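Local coordinates for protein activating signal cointegrator 1 complex subunit 2 (Homo sapiens, PDB 6YXQ) that binds polyubiquitin and, in DNA alkylation damage repair, recruits the ASCC3 helicase and ALKBH3 to damage sites, with a further role in rescuing stalled ribosomes, at residues I15-P20 with K24-P29; L76-F81 with K141-S146; I326-L331 with R369-L374; S285-A290 with H318-L323. All coordinates share one frame; numbering follows the deposited sequence.

Contact 1. Residues I15-P20 with K24-P29; sequences ITHKDP and KLRTSP
Lys24 begins the pairing through its carbonyl: Lys24 O accepts the amide of Asp19, N to O 3.1 Å, just after the turn of a beta hairpin. Leu25 forms a non-hydrogen-bonded pair with Lys18. Its CD2 methyl lies against the aliphatic stem of that lysine, 3.4 Å from Lys18 CG, on the same sheet face as Thr16 and Thr27. Arg26 is the hydrogen-bonded partner of His17. Arg26 O receives two donors from the histidine, the backbone N at 3.1 Å and the ring ND1 also at 3.1 Å, which reach it from opposite sides of the carbonyl plane. The ring bond should help to restrain the rotation of the imidazole. The His17 torsion (chi1 87°) places CG between the backbone N and the carbonyl carbon, turning the ring toward this oxygen. The arginine side chain runs alongside, pointing the same way, with its guanidinium turned 83° from the ring and NH1 near the ring edge. Asp19 crosses the arginine stem near CD; its carboxylate remains beyond salt-bridge range, OD1 to Arg26 NE 4.4 Å. At Thr27 the contact is methyl to methyl, CG2 to Thr16 CG2 3.9 Å. Ser28 and Ile15 close a further hydrogen-bonded pair, Ile15 N to Ser28 O being 2.8 Å, and Pro29 O touches Ile15 CG1. The strands 14-18 and 25-29 make a two-stranded antiparallel sheet at the surface, the contact's centre lying about 43 Å from the centre of the chain, ahead of helix 53-75 in a largely helical chain.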
# COMPACT_ATOMS: atom_id res chain seq x y z
N ILE B 15 -17.45 28.73 -5.78
CA ILE B 15 -18.60 28.54 -4.90
C ILE B 15 -18.73 29.75 -4.00
O ILE B 15 -17.73 30.28 -3.49
CB ILE B 15 -18.48 27.25 -4.06
CG1 ILE B 15 -17.19 27.23 -3.24
CG2 ILE B 15 -18.57 26.02 -4.95
CD1 ILE B 15 -17.39 27.51 -1.75
N THR B 16 -19.96 30.21 -3.81
CA THR B 16 -20.21 31.35 -2.95
C THR B 16 -20.13 30.93 -1.49
O THR B 16 -20.63 29.87 -1.10
CB THR B 16 -21.58 31.98 -3.25
OG1 THR B 16 -22.60 31.33 -2.48
CG2 THR B 16 -21.91 31.85 -4.74
N HIS B 17 -19.48 31.76 -0.68
CA HIS B 17 -19.32 31.47 0.74
C HIS B 17 -19.28 32.78 1.51
O HIS B 17 -18.87 33.82 0.98
CB HIS B 17 -18.06 30.64 1.02
CG HIS B 17 -16.82 31.47 1.20
ND1 HIS B 17 -16.37 32.35 0.25
CD2 HIS B 17 -15.94 31.53 2.23
CE1 HIS B 17 -15.26 32.93 0.68
NE2 HIS B 17 -14.98 32.45 1.88
N LYS B 18 -19.71 32.73 2.77
CA LYS B 18 -19.68 33.91 3.61
C LYS B 18 -18.25 34.22 4.06
O LYS B 18 -17.47 33.32 4.37
CB LYS B 18 -20.59 33.72 4.83
CG LYS B 18 -21.94 33.10 4.52
CD LYS B 18 -22.96 33.33 5.62
CE LYS B 18 -23.29 34.81 5.79
NZ LYS B 18 -24.34 35.02 6.84
N ASP B 19 -17.92 35.51 4.10
CA ASP B 19 -16.61 36.02 4.49
C ASP B 19 -16.63 36.28 6.00
O ASP B 19 -17.69 36.13 6.62
CB ASP B 19 -16.29 37.28 3.69
CG ASP B 19 -14.85 37.32 3.20
OD1 ASP B 19 -14.25 36.23 3.05
OD2 ASP B 19 -14.32 38.43 2.96
N PRO B 20 -15.50 36.65 6.64
CA PRO B 20 -15.58 36.95 8.08
C PRO B 20 -16.62 38.00 8.42
O PRO B 20 -17.23 37.93 9.49
CB PRO B 20 -14.16 37.44 8.41
CG PRO B 20 -13.58 37.84 7.09
CD PRO B 20 -14.11 36.78 6.18
N LYS B 24 -22.27 38.77 4.79
CA LYS B 24 -21.67 39.22 3.54
C LYS B 24 -21.15 38.01 2.76
O LYS B 24 -20.39 37.19 3.28
CB LYS B 24 -20.51 40.20 3.83
CG LYS B 24 -20.92 41.73 4.14
CD LYS B 24 -21.85 42.42 3.11
CE LYS B 24 -21.28 42.55 1.67
NZ LYS B 24 -22.02 43.57 0.58
N LEU B 25 -21.62 37.88 1.53
CA LEU B 25 -21.28 36.74 0.70
C LEU B 25 -20.29 37.14 -0.38
O LEU B 25 -20.54 38.07 -1.14
CB LEU B 25 -22.52 36.13 0.05
CG LEU B 25 -23.71 35.76 0.91
CD1 LEU B 25 -24.88 35.35 0.05
CD2 LEU B 25 -23.35 34.64 1.83
N ARG B 26 -19.19 36.39 -0.48
CA ARG B 26 -18.22 36.61 -1.54
C ARG B 26 -18.01 35.31 -2.30
O ARG B 26 -17.87 34.25 -1.68
CB ARG B 26 -16.88 37.12 -0.97
CG ARG B 26 -16.20 36.16 -0.00
CD ARG B 26 -14.70 36.34 -0.01
NE ARG B 26 -14.11 36.11 -1.33
CZ ARG B 26 -13.26 35.13 -1.62
NH1 ARG B 26 -12.86 34.29 -0.68
NH2 ARG B 26 -12.79 35.02 -2.85
N THR B 27 -18.01 35.38 -3.63
CA THR B 27 -17.69 34.19 -4.41
C THR B 27 -16.20 33.90 -4.30
O THR B 27 -15.37 34.81 -4.26
CB THR B 27 -18.10 34.36 -5.87
OG1 THR B 27 -17.32 35.40 -6.47
CG2 THR B 27 -19.58 34.69 -5.97
N SER B 28 -15.86 32.62 -4.24
CA SER B 28 -14.51 32.18 -3.91
C SER B 28 -14.27 30.86 -4.62
O SER B 28 -15.21 30.24 -5.12
CB SER B 28 -14.34 32.04 -2.39
OG SER B 28 -14.74 30.75 -1.96
N PRO B 29 -13.01 30.41 -4.69
CA PRO B 29 -12.74 29.14 -5.38
C PRO B 29 -13.35 27.96 -4.65
O PRO B 29 -13.55 27.99 -3.43
CB PRO B 29 -11.21 29.06 -5.37
CG PRO B 29 -10.82 29.84 -4.17
CD PRO B 29 -11.76 31.01 -4.18

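Contact 2. Residues L76-F81 with K141-S146; sequences LPHDKF and KDHFIS
One face of the His78 imidazole carries the CB of His143, while the ring edge at CE1 meets Ile145 CG1 at 4.0 Å. The first of these is a CH-pi contact: His143 CB stands 3.7 Å from the centroid of the His78 ring and 23° off its normal. The ring centroids are 5.5 Å apart and the planes inclined by 33°; the side chains slide past each other in opposite directions, and His143 CG lies 3.7 Å from His78 CB. One face of the His143 ring has CB of its own neighbour, Asp142, over its rim. With CG opposite the backbone N (chi1 -177°), His78 projects straight out of the first turn of helix 78-87, for which Pro77 holds the N-cap position. The ring thus bears on the loop between helices 114-135 and 147-156, so that the start of one helix is packed against a connection about sixty residues later in sequence. An alanine in place of His78 would probably leave His143 CB without the aromatic face beneath it and open a gap beside Ile145 CG1. The same imidazole also touches Leu10 and Glu139, and its ring meets that of Trp82 in the next helical turn. The loop is tied to the N-terminal arm of the chain through the backbone pairing of Phe144 with Leu10 and a hydrogen bond from Ser146 OG to Asp11 OD1.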
# COMPACT_ATOMS: atom_id res chain seq x y z
N LEU B 76 -17.11 10.61 0.51
CA LEU B 76 -17.15 12.04 0.20
C LEU B 76 -17.38 12.34 -1.29
O LEU B 76 -17.13 11.49 -2.15
CB LEU B 76 -15.85 12.72 0.65
CG LEU B 76 -15.71 12.96 2.15
CD1 LEU B 76 -14.33 13.48 2.47
CD2 LEU B 76 -16.77 13.92 2.65
N PRO B 77 -17.87 13.53 -1.62
CA PRO B 77 -18.05 13.90 -3.03
C PRO B 77 -16.74 14.37 -3.65
O PRO B 77 -15.74 14.58 -2.97
CB PRO B 77 -19.08 15.04 -2.99
CG PRO B 77 -19.57 15.10 -1.57
CD PRO B 77 -18.50 14.50 -0.72
N HIS B 78 -16.78 14.53 -4.97
CA HIS B 78 -15.56 14.88 -5.70
C HIS B 78 -14.97 16.19 -5.18
O HIS B 78 -13.76 16.27 -4.95
CB HIS B 78 -15.85 14.97 -7.19
CG HIS B 78 -14.64 15.27 -8.03
ND1 HIS B 78 -14.19 16.55 -8.25
CD2 HIS B 78 -13.80 14.45 -8.70
CE1 HIS B 78 -13.11 16.51 -9.02
NE2 HIS B 78 -12.85 15.24 -9.30
N ASP B 79 -15.81 17.20 -4.97
CA ASP B 79 -15.29 18.50 -4.56
C ASP B 79 -14.71 18.44 -3.15
O ASP B 79 -13.60 18.92 -2.91
CB ASP B 79 -16.38 19.57 -4.66
CG ASP B 79 -17.70 19.12 -4.08
OD1 ASP B 79 -18.22 18.07 -4.52
OD2 ASP B 79 -18.22 19.81 -3.18
N LYS B 80 -15.43 17.83 -2.22
CA LYS B 80 -14.99 17.82 -0.83
C LYS B 80 -13.88 16.80 -0.58
O LYS B 80 -13.02 17.04 0.28
CB LYS B 80 -16.19 17.57 0.10
CG LYS B 80 -17.37 18.49 -0.20
CD LYS B 80 -18.65 18.08 0.53
CE LYS B 80 -19.90 18.22 -0.35
NZ LYS B 80 -20.26 19.60 -0.78
N PHE B 81 -13.86 15.69 -1.32
CA PHE B 81 -12.76 14.74 -1.20
C PHE B 81 -11.45 15.37 -1.62
O PHE B 81 -10.42 15.20 -0.95
CB PHE B 81 -13.04 13.49 -2.04
CG PHE B 81 -11.81 12.67 -2.34
CD1 PHE B 81 -11.30 11.78 -1.41
CD2 PHE B 81 -11.17 12.78 -3.57
CE1 PHE B 81 -10.17 11.02 -1.69
CE2 PHE B 81 -10.04 12.03 -3.85
CZ PHE B 81 -9.54 11.14 -2.91
N LYS B 141 -18.07 13.08 -15.97
CA LYS B 141 -18.29 14.21 -16.89
C LYS B 141 -18.39 15.54 -16.16
O LYS B 141 -17.86 16.55 -16.62
CB LYS B 141 -19.55 13.96 -17.72
CG LYS B 141 -19.71 12.52 -18.22
CD LYS B 141 -21.18 12.16 -18.40
CE LYS B 141 -21.40 10.65 -18.38
NZ LYS B 141 -22.54 10.26 -17.49
N ASP B 142 -19.10 15.57 -15.03
CA ASP B 142 -19.22 16.82 -14.29
C ASP B 142 -18.02 17.07 -13.39
O ASP B 142 -17.66 18.23 -13.16
CB ASP B 142 -20.50 16.82 -13.46
CG ASP B 142 -21.75 16.68 -14.31
OD1 ASP B 142 -21.75 15.83 -15.22
OD2 ASP B 142 -22.72 17.43 -14.07
N HIS B 143 -17.39 16.02 -12.89
CA HIS B 143 -16.38 16.12 -11.85
C HIS B 143 -15.02 15.76 -12.44
O HIS B 143 -14.65 14.59 -12.52
CB HIS B 143 -16.75 15.23 -10.69
CG HIS B 143 -18.11 15.52 -10.13
ND1 HIS B 143 -18.37 16.65 -9.38
CD2 HIS B 143 -19.28 14.85 -10.22
CE1 HIS B 143 -19.64 16.65 -9.03
NE2 HIS B 143 -20.22 15.57 -9.53
N PHE B 144 -14.27 16.79 -12.83
CA PHE B 144 -12.98 16.58 -13.47
C PHE B 144 -12.09 17.78 -13.16
O PHE B 144 -12.55 18.81 -12.68
CB PHE B 144 -13.15 16.37 -14.98
CG PHE B 144 -13.62 17.59 -15.74
CD1 PHE B 144 -14.93 18.03 -15.64
CD2 PHE B 144 -12.75 18.28 -16.58
CE1 PHE B 144 -15.36 19.14 -16.35
CE2 PHE B 144 -13.17 19.38 -17.29
CZ PHE B 144 -14.48 19.81 -17.17
N ILE B 145 -10.79 17.61 -13.42
CA ILE B 145 -9.80 18.64 -13.11
C ILE B 145 -8.95 18.90 -14.34
O ILE B 145 -8.62 17.97 -15.09
CB ILE B 145 -8.92 18.23 -11.91
CG1 ILE B 145 -9.79 17.88 -10.70
CG2 ILE B 145 -7.95 19.35 -11.56
CD1 ILE B 145 -9.01 17.52 -9.45
N SER B 146 -8.58 20.16 -14.55
CA SER B 146 -7.72 20.54 -15.66
C SER B 146 -6.41 19.77 -15.59
O SER B 146 -5.76 19.75 -14.54
CB SER B 146 -7.43 22.03 -15.67
OG SER B 146 -8.56 22.78 -15.27

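Contact 3. Residues I326-L331 with R369-L374; sequences IFHIIL and RDYDAL
Trans first torsions (chi1 -173° for Phe327, 172° for Tyr371) send both rings away from their own backbone N and into the gap between the helix axes. There they form an edge-to-face pair: the CD1-CE1 edge of the phenylalanine points at a face of the tyrosine ring, with centroids 4.7 Å apart and planes at 65°. The closest approach of this pair is Phe327 CD1 to Tyr371 CE1, 3.3 Å, and the side chains cross at nearly a right angle. Beyond the phenylalanine, the phenolic oxygen reaches across the helix 326-331 surface. Tyr371 OH lies in the plane of the His328 imidazole, at its edge, 3.6 Å from CD2. It also sits 3.5 Å from the CD2 methyl of Leu331, one turn along from Phe327. The contact is thus carried from one side by a single tyrosine, which lies against three residues of the other helix. An alanine at Tyr371 would probably open a gap beside Phe327 and leave its edge without the aromatic face it points at, with His328 and Leu331 losing their neighbour. The helix axes approach to 11.5 Å, a spacing bridged by these long side chains. Around the pair, Phe358 of helix 348-359 packs on both Tyr371 and Leu331, Phe367 adds another edge-to-face partner for Phe327, and Phe375 stacks on His328. Residues 326-331 are packed by helices 279-300, 271-275 and 243-266 through Ile326, Ile329 and Ile330, and by 348-359 and 365-374 on the side of Phe327 and Leu331.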
# COMPACT_ATOMS: atom_id res chain seq x y z
N ILE B 326 14.74 -7.43 -14.23
CA ILE B 326 14.94 -5.99 -14.39
C ILE B 326 15.84 -5.71 -15.58
O ILE B 326 15.53 -4.87 -16.45
CB ILE B 326 15.50 -5.38 -13.09
CG1 ILE B 326 14.46 -5.44 -11.98
CG2 ILE B 326 15.95 -3.95 -13.30
CD1 ILE B 326 15.02 -5.16 -10.61
N PHE B 327 16.99 -6.40 -15.63
CA PHE B 327 17.94 -6.24 -16.73
C PHE B 327 17.24 -6.42 -18.08
O PHE B 327 17.38 -5.59 -18.98
CB PHE B 327 19.08 -7.25 -16.58
CG PHE B 327 20.19 -7.07 -17.59
CD1 PHE B 327 20.09 -7.59 -18.87
CD2 PHE B 327 21.36 -6.42 -17.23
CE1 PHE B 327 21.12 -7.44 -19.79
CE2 PHE B 327 22.40 -6.27 -18.14
CZ PHE B 327 22.28 -6.78 -19.42
N HIS B 328 16.48 -7.50 -18.22
CA HIS B 328 15.86 -7.76 -19.50
C HIS B 328 14.75 -6.76 -19.82
O HIS B 328 14.56 -6.41 -20.98
CB HIS B 328 15.30 -9.18 -19.57
CG HIS B 328 14.79 -9.53 -20.93
ND1 HIS B 328 13.45 -9.59 -21.22
CD2 HIS B 328 15.44 -9.81 -22.08
CE1 HIS B 328 13.30 -9.90 -22.50
NE2 HIS B 328 14.49 -10.04 -23.04
N ILE B 329 14.01 -6.30 -18.80
CA ILE B 329 12.97 -5.31 -19.05
C ILE B 329 13.58 -4.04 -19.63
O ILE B 329 13.08 -3.48 -20.62
CB ILE B 329 12.18 -5.02 -17.75
CG1 ILE B 329 11.29 -6.20 -17.39
CG2 ILE B 329 11.33 -3.78 -17.90
CD1 ILE B 329 10.68 -6.09 -16.01
N ILE B 330 14.69 -3.59 -19.05
CA ILE B 330 15.36 -2.38 -19.54
C ILE B 330 15.89 -2.60 -20.96
O ILE B 330 15.70 -1.76 -21.85
CB ILE B 330 16.49 -1.96 -18.59
CG1 ILE B 330 15.94 -1.67 -17.19
CG2 ILE B 330 17.18 -0.74 -19.14
CD1 ILE B 330 17.01 -1.37 -16.19
N LEU B 331 16.59 -3.72 -21.16
CA LEU B 331 17.13 -4.03 -22.48
C LEU B 331 16.03 -4.00 -23.54
O LEU B 331 16.16 -3.35 -24.58
CB LEU B 331 17.81 -5.40 -22.45
CG LEU B 331 18.59 -5.79 -23.70
CD1 LEU B 331 19.84 -4.92 -23.83
CD2 LEU B 331 18.95 -7.26 -23.67
N ARG B 369 26.27 -16.25 -17.40
CA ARG B 369 25.78 -17.62 -17.47
C ARG B 369 24.33 -17.71 -17.01
O ARG B 369 23.47 -18.23 -17.73
CB ARG B 369 26.69 -18.52 -16.64
CG ARG B 369 26.24 -19.95 -16.45
CD ARG B 369 26.90 -20.56 -15.21
NE ARG B 369 28.20 -19.97 -14.90
CZ ARG B 369 28.79 -20.05 -13.71
NH1 ARG B 369 28.20 -20.71 -12.72
NH2 ARG B 369 29.98 -19.48 -13.52
N ASP B 370 24.04 -17.17 -15.83
CA ASP B 370 22.69 -17.21 -15.27
C ASP B 370 21.70 -16.40 -16.11
O ASP B 370 20.58 -16.85 -16.40
CB ASP B 370 22.71 -16.69 -13.83
CG ASP B 370 23.54 -17.57 -12.89
OD1 ASP B 370 24.00 -18.66 -13.31
OD2 ASP B 370 23.74 -17.17 -11.73
N TYR B 371 22.12 -15.20 -16.53
CA TYR B 371 21.26 -14.36 -17.36
C TYR B 371 20.94 -15.04 -18.68
O TYR B 371 19.80 -14.96 -19.16
CB TYR B 371 21.92 -13.00 -17.62
CG TYR B 371 21.15 -12.18 -18.63
CD1 TYR B 371 19.99 -11.52 -18.26
CD2 TYR B 371 21.57 -12.09 -19.94
CE1 TYR B 371 19.27 -10.78 -19.17
CE2 TYR B 371 20.85 -11.35 -20.86
CZ TYR B 371 19.70 -10.70 -20.47
OH TYR B 371 18.97 -9.96 -21.37
N ASP B 372 21.93 -15.66 -19.31
CA ASP B 372 21.68 -16.39 -20.55
C ASP B 372 20.76 -17.57 -20.30
O ASP B 372 19.91 -17.89 -21.14
CB ASP B 372 23.00 -16.86 -21.15
CG ASP B 372 22.82 -17.52 -22.49
OD1 ASP B 372 22.38 -16.83 -23.44
OD2 ASP B 372 23.12 -18.73 -22.60
N ALA B 373 20.91 -18.24 -19.16
CA ALA B 373 20.02 -19.35 -18.83
C ALA B 373 18.57 -18.88 -18.78
O ALA B 373 17.66 -19.60 -19.22
CB ALA B 373 20.42 -19.99 -17.51
N LEU B 374 18.34 -17.66 -18.27
CA LEU B 374 16.95 -17.19 -18.13
C LEU B 374 16.42 -16.49 -19.38
O LEU B 374 15.35 -16.84 -19.88
CB LEU B 374 16.82 -16.28 -16.91
CG LEU B 374 15.38 -16.04 -16.44
CD1 LEU B 374 14.76 -17.32 -15.92
CD2 LEU B 374 15.37 -14.97 -15.37

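Contact 4. Residues S285-A290 with H318-L323; sequences SFYEAA and HSRKKL
Tyr287 and Arg320 join the consecutive helices 279-300 and 306-340 of an antiparallel alpha-alpha hairpin, whose local axes run 11.4 Å apart and at 159°. This is part of the N-terminal, ASCC3-binding piece of ASCC2. The tyrosine ring extends outward from its own helix and reaches across to the other helix. Its edge at CE2 rests 3.4 Å from Arg320 CB, so the base of the arginine side chain packs beside the ring. From there the arginine runs out and then bends at its third torsion (chi3 28°), which curls the chain back and brings NE to the phenolic oxygen in the guanidinium plane. The tyrosine ring and the guanidinium are themselves turned well apart. Further along, a single methyl of Leu323 fills the angle between two rings: CD1 lies 4.1 Å from Phe286 CE2 and likewise 4.1 Å from Tyr287 CD2, at the edge of each. Phe286 also has the CB of Ala290 over one face and meets Phe209 edge to face, so it is held on the side of helix 193-216. The outer side of helix 306-340 carries part of the interface with the partner protein, where Lys321 forms a salt bridge to Asp181 of the ASCC3 chain and His318 ND1 is hydrogen-bonded to the backbone N of that Asp181. Asp370 gives Tyr287 OH a second polar partner. The first is the arginine: Arg320 NE donates to Tyr287 OH at 2.7 Å, the angle at the hydrogen being 157°.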
# COMPACT_ATOMS: atom_id res chain seq x y z
N SER B 285 27.42 -6.17 -12.54
CA SER B 285 28.63 -6.27 -11.73
C SER B 285 28.28 -6.49 -10.26
O SER B 285 29.01 -7.20 -9.56
CB SER B 285 29.48 -5.02 -11.90
OG SER B 285 28.64 -3.90 -12.07
N PHE B 286 27.19 -5.89 -9.78
CA PHE B 286 26.74 -6.20 -8.43
C PHE B 286 26.42 -7.68 -8.29
O PHE B 286 26.76 -8.29 -7.27
CB PHE B 286 25.50 -5.37 -8.07
CG PHE B 286 24.84 -5.81 -6.79
CD1 PHE B 286 25.30 -5.35 -5.57
CD2 PHE B 286 23.78 -6.70 -6.81
CE1 PHE B 286 24.71 -5.76 -4.39
CE2 PHE B 286 23.18 -7.11 -5.63
CZ PHE B 286 23.64 -6.64 -4.42
N TYR B 287 25.74 -8.25 -9.28
CA TYR B 287 25.48 -9.68 -9.29
C TYR B 287 26.77 -10.47 -9.16
O TYR B 287 26.91 -11.32 -8.27
CB TYR B 287 24.73 -10.05 -10.58
CG TYR B 287 24.02 -11.38 -10.55
CD1 TYR B 287 24.69 -12.55 -10.88
CD2 TYR B 287 22.69 -11.47 -10.19
CE1 TYR B 287 24.05 -13.77 -10.85
CE2 TYR B 287 22.04 -12.69 -10.16
CZ TYR B 287 22.73 -13.84 -10.49
OH TYR B 287 22.10 -15.07 -10.47
N GLU B 288 27.75 -10.15 -10.01
CA GLU B 288 29.03 -10.85 -9.96
C GLU B 288 29.69 -10.74 -8.59
O GLU B 288 30.23 -11.72 -8.08
CB GLU B 288 29.96 -10.29 -11.03
CG GLU B 288 29.89 -11.06 -12.31
CD GLU B 288 30.67 -12.35 -12.27
OE1 GLU B 288 31.50 -12.50 -11.35
OE2 GLU B 288 30.47 -13.19 -13.16
N ALA B 289 29.69 -9.55 -7.99
CA ALA B 289 30.38 -9.37 -6.72
C ALA B 289 29.65 -10.08 -5.59
O ALA B 289 30.23 -10.85 -4.83
CB ALA B 289 30.54 -7.88 -6.41
N ALA B 290 28.34 -9.84 -5.50
CA ALA B 290 27.57 -10.20 -4.33
C ALA B 290 27.16 -11.67 -4.35
O ALA B 290 27.37 -12.39 -3.37
CB ALA B 290 26.34 -9.29 -4.26
N HIS B 318 15.28 -15.63 -5.29
CA HIS B 318 14.27 -14.68 -5.75
C HIS B 318 14.91 -13.36 -6.17
O HIS B 318 14.53 -12.78 -7.21
CB HIS B 318 13.24 -14.47 -4.63
CG HIS B 318 12.27 -13.37 -4.89
ND1 HIS B 318 11.07 -13.57 -5.55
CD2 HIS B 318 12.30 -12.06 -4.56
CE1 HIS B 318 10.42 -12.42 -5.62
NE2 HIS B 318 11.14 -11.49 -5.02
N SER B 319 15.88 -12.87 -5.40
CA SER B 319 16.51 -11.59 -5.73
C SER B 319 17.30 -11.69 -7.02
O SER B 319 17.29 -10.75 -7.83
CB SER B 319 17.41 -11.13 -4.59
OG SER B 319 16.84 -11.41 -3.32
N ARG B 320 17.99 -12.80 -7.24
CA ARG B 320 18.75 -12.96 -8.48
C ARG B 320 17.81 -12.99 -9.67
O ARG B 320 18.05 -12.31 -10.69
CB ARG B 320 19.60 -14.23 -8.40
CG ARG B 320 20.46 -14.26 -7.17
CD ARG B 320 21.14 -15.58 -6.97
NE ARG B 320 21.36 -16.28 -8.23
CZ ARG B 320 20.95 -17.52 -8.47
NH1 ARG B 320 20.29 -18.18 -7.53
NH2 ARG B 320 21.19 -18.09 -9.64
N LYS B 321 16.71 -13.74 -9.56
CA LYS B 321 15.73 -13.79 -10.64
C LYS B 321 15.17 -12.40 -10.95
O LYS B 321 15.09 -11.99 -12.11
CB LYS B 321 14.61 -14.76 -10.29
CG LYS B 321 13.61 -14.97 -11.40
CD LYS B 321 12.50 -15.92 -10.97
CE LYS B 321 11.45 -16.11 -12.06
NZ LYS B 321 10.25 -16.86 -11.56
N LYS B 322 14.80 -11.65 -9.90
CA LYS B 322 14.24 -10.32 -10.12
C LYS B 322 15.27 -9.37 -10.72
O LYS B 322 14.92 -8.50 -11.54
CB LYS B 322 13.70 -9.75 -8.81
CG LYS B 322 12.48 -10.46 -8.28
CD LYS B 322 11.40 -10.56 -9.33
CE LYS B 322 10.44 -11.69 -9.02
NZ LYS B 322 9.52 -11.94 -10.16
N LEU B 323 16.54 -9.50 -10.33
CA LEU B 323 17.58 -8.66 -10.92
C LEU B 323 17.68 -8.91 -12.42
O LEU B 323 17.74 -7.96 -13.22
CB LEU B 323 18.93 -8.92 -10.24
CG LEU B 323 19.35 -8.04 -9.06
CD1 LEU B 323 20.43 -8.72 -8.23
CD2 LEU B 323 19.84 -6.70 -9.55

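Contact 1 is a surface hairpin held mainly by backbone pairing, and contact 2, 20 Å from it between centres, is a partly buried meeting of helix start and loop that rests on ring and aliphatic packing. These two lie on one side of the chain centre; contacts 3 and 4 are on the other, with centres about 44 and 46 Å from that of contact 2. Both are buried, both use helix 306-340, and their centres are 10 Å apart. Contact 3 is largely apolar and aromatic, whereas contact 4 adds a polar pair, the hydrogen bond of Arg320 to the buried Tyr287. Asp370 of contact 3 links the two through Tyr287 OH, 2.9 Å from its OD2.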